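Local atomic coordinates of halogenase PltM (Pseudomonas fluorescens, PDB entry 6BZN), a protein that halogenates phenolic compounds, accepting a range of substrates and halides, and belongs to the FAD-binding flavoprotein halogenases. Residues A[336-340]-A[341-345]; A[411-414]-A[415-418]; A[431-434]-A[435-439]. All blocks are in the same frame, centred on the assembly; numbering follows the deposited sequence.

Interaction 1 of 3, residues A[336-340]-A[341-345]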
# COMPACT_ATOMS: atom_id res chain seq x y z
N PHE A 336 -16.74 7.46 15.64
CA PHE A 336 -16.30 6.87 14.38
C PHE A 336 -14.81 6.96 14.18
O PHE A 336 -14.12 7.77 14.79
CB PHE A 336 -17.00 7.51 13.17
CG PHE A 336 -16.56 8.91 12.88
CD1 PHE A 336 -15.47 9.16 12.05
CD2 PHE A 336 -17.21 9.99 13.45
CE1 PHE A 336 -15.06 10.45 11.77
CE2 PHE A 336 -16.80 11.29 13.18
CZ PHE A 336 -15.72 11.52 12.34
N CYS A 337 -14.33 6.10 13.29
CA CYS A 337 -12.99 6.20 12.75
C CYS A 337 -13.04 5.76 11.29
O CYS A 337 -13.69 4.75 10.96
CB CYS A 337 -12.01 5.33 13.53
SG CYS A 337 -10.37 5.20 12.75
N LEU A 338 -12.39 6.54 10.44
CA LEU A 338 -12.14 6.14 9.06
C LEU A 338 -10.79 5.46 9.02
O LEU A 338 -9.79 6.03 9.47
CB LEU A 338 -12.10 7.36 8.13
CG LEU A 338 -13.42 7.98 7.67
CD1 LEU A 338 -14.40 8.21 8.79
CD2 LEU A 338 -13.14 9.26 6.90
N LEU A 339 -10.75 4.25 8.49
CA LEU A 339 -9.48 3.61 8.21
C LEU A 339 -8.79 4.30 7.03
O LEU A 339 -9.39 5.15 6.35
CB LEU A 339 -9.67 2.11 8.00
CG LEU A 339 -9.97 1.28 9.24
CD1 LEU A 339 -10.04 -0.19 8.82
CD2 LEU A 339 -8.95 1.44 10.35
N PRO A 340 -7.50 3.98 6.78
CA PRO A 340 -6.76 4.78 5.79
C PRO A 340 -7.34 4.89 4.39
O PRO A 340 -7.40 5.99 3.88
CB PRO A 340 -5.39 4.11 5.76
CG PRO A 340 -5.22 3.71 7.19
CD PRO A 340 -6.57 3.17 7.59
N GLN A 341 -7.82 3.80 3.79
CA GLN A 341 -8.42 3.92 2.44
C GLN A 341 -9.61 4.88 2.38
O GLN A 341 -9.80 5.58 1.38
CB GLN A 341 -8.88 2.56 1.91
CG GLN A 341 -7.77 1.62 1.52
CD GLN A 341 -7.08 2.00 0.22
OE1 GLN A 341 -5.86 2.21 0.21
NE2 GLN A 341 -7.83 2.05 -0.89
N ALA A 342 -10.41 4.90 3.45
CA ALA A 342 -11.52 5.84 3.55
C ALA A 342 -11.05 7.29 3.80
O ALA A 342 -11.82 8.22 3.57
CB ALA A 342 -12.47 5.40 4.64
N THR A 343 -9.82 7.46 4.28
CA THR A 343 -9.26 8.76 4.66
C THR A 343 -8.46 9.42 3.55
O THR A 343 -8.65 10.60 3.25
CB THR A 343 -8.32 8.59 5.87
OG1 THR A 343 -9.04 7.97 6.93
CG2 THR A 343 -7.79 9.91 6.36
N GLY A 344 -7.54 8.65 2.98
CA GLY A 344 -6.66 9.19 1.97
C GLY A 344 -5.98 8.12 1.14
O GLY A 344 -5.74 7.02 1.64
N PHE A 345 -5.71 8.44 -0.12
CA PHE A 345 -4.93 7.56 -0.99
C PHE A 345 -4.10 8.40 -1.93
O PHE A 345 -4.55 9.44 -2.37
CB PHE A 345 -5.83 6.65 -1.80
CG PHE A 345 -5.08 5.61 -2.57
CD1 PHE A 345 -4.56 4.50 -1.92
CD2 PHE A 345 -4.87 5.73 -3.94
CE1 PHE A 345 -3.85 3.52 -2.61
CE2 PHE A 345 -4.18 4.76 -4.64
CZ PHE A 345 -3.67 3.65 -3.97

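Interaction 2 of 3, residues A[411-414]-A[415-418]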
# COMPACT_ATOMS: atom_id res chain seq x y z
N HIS A 411 19.31 8.23 -14.54
CA HIS A 411 20.33 8.53 -13.52
C HIS A 411 19.69 9.21 -12.30
O HIS A 411 19.97 8.84 -11.15
CB HIS A 411 21.49 9.36 -14.09
CG HIS A 411 22.54 9.70 -13.08
ND1 HIS A 411 23.35 8.75 -12.50
CD2 HIS A 411 22.90 10.89 -12.53
CE1 HIS A 411 24.16 9.33 -11.63
NE2 HIS A 411 23.90 10.62 -11.62
N LEU A 412 18.79 10.16 -12.55
CA LEU A 412 18.06 10.83 -11.48
C LEU A 412 17.23 9.82 -10.68
O LEU A 412 17.28 9.81 -9.44
CB LEU A 412 17.18 11.95 -12.04
CG LEU A 412 16.29 12.74 -11.06
CD1 LEU A 412 17.09 13.34 -9.93
CD2 LEU A 412 15.52 13.81 -11.83
N TRP A 413 16.52 8.94 -11.38
CA TRP A 413 15.76 7.89 -10.71
C TRP A 413 16.69 7.04 -9.83
O TRP A 413 16.38 6.75 -8.68
CB TRP A 413 14.98 6.99 -11.67
CG TRP A 413 14.31 5.94 -10.90
CD1 TRP A 413 14.71 4.64 -10.74
CD2 TRP A 413 13.17 6.11 -10.06
NE1 TRP A 413 13.87 3.99 -9.87
CE2 TRP A 413 12.91 4.87 -9.45
CE3 TRP A 413 12.32 7.19 -9.79
CZ2 TRP A 413 11.83 4.67 -8.58
CZ3 TRP A 413 11.25 7.00 -8.93
CH2 TRP A 413 11.02 5.75 -8.33
N ASN A 414 17.82 6.63 -10.39
CA ASN A 414 18.76 5.78 -9.66
C ASN A 414 19.18 6.45 -8.36
O ASN A 414 19.11 5.82 -7.29
CB ASN A 414 19.96 5.43 -10.58
CG ASN A 414 20.99 4.55 -9.90
OD1 ASN A 414 20.74 3.90 -8.90
ND2 ASN A 414 22.20 4.54 -10.48
N VAL A 415 19.55 7.73 -8.41
CA VAL A 415 19.93 8.44 -7.19
C VAL A 415 18.72 8.54 -6.24
O VAL A 415 18.81 8.22 -5.05
CB VAL A 415 20.52 9.84 -7.46
CG1 VAL A 415 20.92 10.48 -6.15
CG2 VAL A 415 21.76 9.76 -8.36
N TRP A 416 17.59 8.98 -6.80
CA TRP A 416 16.37 9.18 -6.00
C TRP A 416 15.89 7.92 -5.26
O TRP A 416 15.50 8.01 -4.09
CB TRP A 416 15.23 9.77 -6.84
CG TRP A 416 13.91 9.70 -6.14
CD1 TRP A 416 12.92 8.80 -6.36
CD2 TRP A 416 13.48 10.51 -5.04
NE1 TRP A 416 11.86 9.04 -5.52
CE2 TRP A 416 12.19 10.08 -4.68
CE3 TRP A 416 14.06 11.58 -4.34
CZ2 TRP A 416 11.46 10.67 -3.66
CZ3 TRP A 416 13.32 12.18 -3.33
CH2 TRP A 416 12.04 11.71 -2.99
N HIS A 417 15.93 6.76 -5.91
CA HIS A 417 15.35 5.55 -5.31
C HIS A 417 16.02 5.17 -3.99
O HIS A 417 15.39 4.56 -3.15
CB HIS A 417 15.26 4.38 -6.30
CG HIS A 417 16.35 3.35 -6.17
ND1 HIS A 417 17.62 3.55 -6.67
CD2 HIS A 417 16.33 2.09 -5.68
CE1 HIS A 417 18.35 2.47 -6.45
NE2 HIS A 417 17.59 1.57 -5.86
N ARG A 418 17.27 5.59 -3.80
CA ARG A 418 17.99 5.36 -2.55
C ARG A 418 17.43 6.14 -1.37
O ARG A 418 17.61 5.72 -0.24
CB ARG A 418 19.49 5.68 -2.72
CG ARG A 418 20.17 4.77 -3.74
CD ARG A 418 21.04 5.54 -4.73
NE ARG A 418 21.37 4.67 -5.85
CZ ARG A 418 22.29 3.70 -5.84
NH1 ARG A 418 23.08 3.49 -4.78
NH2 ARG A 418 22.44 2.93 -6.91

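Interaction 3 of 3, residues A[431-434]-A[435-439]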
# COMPACT_ATOMS: atom_id res chain seq x y z
N LEU A 431 10.09 -1.94 12.77
CA LEU A 431 8.96 -2.85 12.97
C LEU A 431 9.44 -4.26 13.35
O LEU A 431 8.87 -4.90 14.22
CB LEU A 431 8.07 -2.91 11.73
CG LEU A 431 7.35 -1.62 11.33
CD1 LEU A 431 6.79 -1.77 9.91
CD2 LEU A 431 6.27 -1.26 12.33
N GLN A 432 10.52 -4.72 12.72
CA GLN A 432 11.08 -6.04 13.03
C GLN A 432 11.47 -6.14 14.51
O GLN A 432 11.23 -7.16 15.15
CB GLN A 432 12.30 -6.30 12.15
CG GLN A 432 12.93 -7.67 12.34
CD GLN A 432 13.97 -7.96 11.27
OE1 GLN A 432 14.64 -7.05 10.78
NE2 GLN A 432 14.10 -9.23 10.90
N LYS A 433 12.08 -5.08 15.04
CA LYS A 433 12.47 -4.98 16.45
C LYS A 433 11.26 -4.99 17.40
O LYS A 433 11.27 -5.73 18.41
CB LYS A 433 13.33 -3.72 16.65
CG LYS A 433 13.71 -3.36 18.08
CD LYS A 433 14.72 -2.20 18.11
CE LYS A 433 15.32 -1.93 19.49
NZ LYS A 433 14.30 -1.79 20.57
N LEU A 434 10.23 -4.22 17.07
CA LEU A 434 8.96 -4.23 17.83
C LEU A 434 8.37 -5.63 17.93
O LEU A 434 7.90 -6.04 18.99
CB LEU A 434 7.92 -3.27 17.21
CG LEU A 434 8.12 -1.76 17.29
CD1 LEU A 434 7.05 -1.03 16.49
CD2 LEU A 434 8.10 -1.31 18.74
N LEU A 435 8.39 -6.35 16.81
CA LEU A 435 7.87 -7.71 16.75
C LEU A 435 8.71 -8.65 17.62
O LEU A 435 8.15 -9.43 18.39
CB LEU A 435 7.85 -8.22 15.31
CG LEU A 435 7.34 -9.64 15.06
CD1 LEU A 435 5.88 -9.80 15.45
CD2 LEU A 435 7.54 -10.00 13.60
N HIS A 436 10.03 -8.58 17.47
CA HIS A 436 10.92 -9.36 18.32
C HIS A 436 10.64 -9.15 19.81
O HIS A 436 10.50 -10.13 20.55
CB HIS A 436 12.39 -9.07 18.04
CG HIS A 436 13.31 -10.04 18.71
ND1 HIS A 436 13.92 -9.76 19.92
CD2 HIS A 436 13.68 -11.30 18.38
CE1 HIS A 436 14.65 -10.80 20.28
NE2 HIS A 436 14.53 -11.74 19.37
N ASP A 437 10.52 -7.90 20.24
CA ASP A 437 10.22 -7.58 21.65
C ASP A 437 8.87 -8.13 22.09
O ASP A 437 8.75 -8.71 23.18
CB ASP A 437 10.29 -6.06 21.91
CG ASP A 437 11.70 -5.50 21.75
OD1 ASP A 437 12.68 -6.27 21.76
OD2 ASP A 437 11.84 -4.27 21.61
N LEU A 438 7.85 -7.97 21.24
CA LEU A 438 6.52 -8.51 21.53
C LEU A 438 6.50 -10.04 21.59
O LEU A 438 5.82 -10.61 22.44
CB LEU A 438 5.49 -8.03 20.50
CG LEU A 438 4.05 -8.52 20.70
CD1 LEU A 438 3.49 -7.97 22.00
CD2 LEU A 438 3.16 -8.11 19.53
N GLU A 439 7.20 -10.71 20.66
CA GLU A 439 7.19 -12.18 20.59
C GLU A 439 7.72 -12.79 21.88
O GLU A 439 7.12 -13.72 22.43
CB GLU A 439 7.98 -12.72 19.38
CG GLU A 439 7.15 -12.84 18.10
CD GLU A 439 7.96 -13.17 16.84
OE1 GLU A 439 9.20 -12.96 16.81
OE2 GLU A 439 7.34 -13.64 15.85
O HOH W 1 15.11 -5.00 20.78

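Interaction 1 of 3, residues A[336-340]-A[341-345]
Thr343 turns its hydroxyl back toward the end of strand 336-338, where OG1 donates a hydrogen bond of 2.9 Å to Leu339 O. The oxygen is approached from above the carbonyl plane, 60° out of it. Chi1 of -56° sets OG1 beside the threonine's own backbone N and anti to its carbonyl carbon, which leaves the hydroxyl over the N-terminal side of the turn; Asn331 ND2 is its second partner. Leu338 reaches the same short helix with its flank: its CB lies 4.0 Å from Ala342 CB, while the CD2 branch runs on to 3.7 Å from Ala342 O. Pro340 is the first helical residue after the N-cap position Leu339, and its ring packs on Thr356 and Ser360 of helix 352-374 and on Cys389 of helix 383-406. Its carbonyl oxygen accepts from two N-H groups, Gly344 N at 2.8 Å and Thr343 N at 2.9 Å. This strand-to-helix turn leaves the outermost strand of the parallel Rossmann-type sheet, and it carries Gln341 of an FAD site seen in another structure of this protein, next to Tyr326 of that same site.

Interaction 2 of 3, residues A[411-414]-A[415-418]
Asn414 and Arg418, one helical turn apart, form the tight polar half of this contact. Arg418 comes side-on: NH2 donates to Asn414 OD1 at 2.8 Å and NE to Asn414 O at 2.9 Å, with a longer bond from NE to OD1. Both oxygens lie at the edge of the guanidinium, near its plane, although amide and guanidinium planes are turned 62° apart. A bend at chi2 (134°) brings the arginine chain back along the helix. Asn414 O is gripped a second time by His417 ND1, 2.8 Å away and in the plane of the imidazole. Beyond the helix, Asn516 O accepts from Arg418 NH2, Tyr511 O from NH1, and Ile514 O from Asn414 ND2. A methionine in place of Arg418 would probably leave Asn414 OD1 without its two donors and the carbonyls of Tyr511 and Asn516 without a donor from this side chain. The aromatic side is also close-packed: Trp416 CD1 meets Trp413 CZ3 at 3.6 Å, the indoles inclined at 55° in an oblique pair, and His417 CB approaches the Trp413 indole obliquely, nearest NE1 at 3.9 Å. Looser is the solvent side, where Val415 CG2 lies over one face of exposed His411 in a CH-pi contact. An aromatic cluster of Trp413, Trp416 and His417 and an i to i+4 Asn-Arg pair thus mark a largely buried alpha-helix, 410-441, among helices 383-406, 465-483 and 488-502.

Interaction 3 of 3, residues A[431-434]-A[435-439]
Lys433 and Asp437 supply the charged part of this contact, one turn apart on helix 410-441. The salt bridge is long, with Lys433 NZ 3.6 Å from Asp437 OD2. The lysine chain runs extended from CG, anti to its backbone N (chi1 174°), until a bend at chi4 turns NZ toward Asp437, whose CG stands beside its own N. The two side chains approach each other obliquely. A water completes the link: it donates to Asp437 OD1 at 2.9 Å and accepts a weak bond from Lys433 NZ at 3.3 Å. The two carboxylate oxygens thus divide the work, OD2 facing the ammonium directly and OD1 meeting it through the water.

Backbone bonds form the second group. Leu435 N, His436 N, Asp437 N and Leu438 N each donate to the carbonyl four residues earlier, from Leu431 O to Leu434 O, at 2.9 to 3.0 Å.

The apolar group looks outward to other helices instead of across these turns. Leu434 and Leu438 pack on Phe447 of helix 444-452, and Leu435 lies against Leu76 and the side chain of Arg75 in helix 68-81.

This chemistry implies an amphipathic helix: the leucines face helices 68-81 and 444-452, and the long, water-assisted ion pair on the more exposed face is likely to contribute modestly, the regular backbone bonding holding the turns together.

Overall arrangement
Interactions 2 and 3 lie on one helix, 410-441, with centres 31 Å apart and nearest atoms about 17 Å apart, so they are separate turns of a single long rod. Interaction 1 comes earlier in the chain, at the end of strand 336-338; its centre is 31 Å from that of interaction 2, across the centre of the chain, and 26 Å from that of interaction 3. None touches another. Only interaction 1 holds a residue of an FAD site, and Gln341 there has its side chain about 6 Å from a bound calcium ion. Interaction 3 holds no site residue; its Leu431 side chain is about 11 Å from that of Leu354, which belongs to a different FAD site from Gln341. Interaction 2 lies away from the known sites.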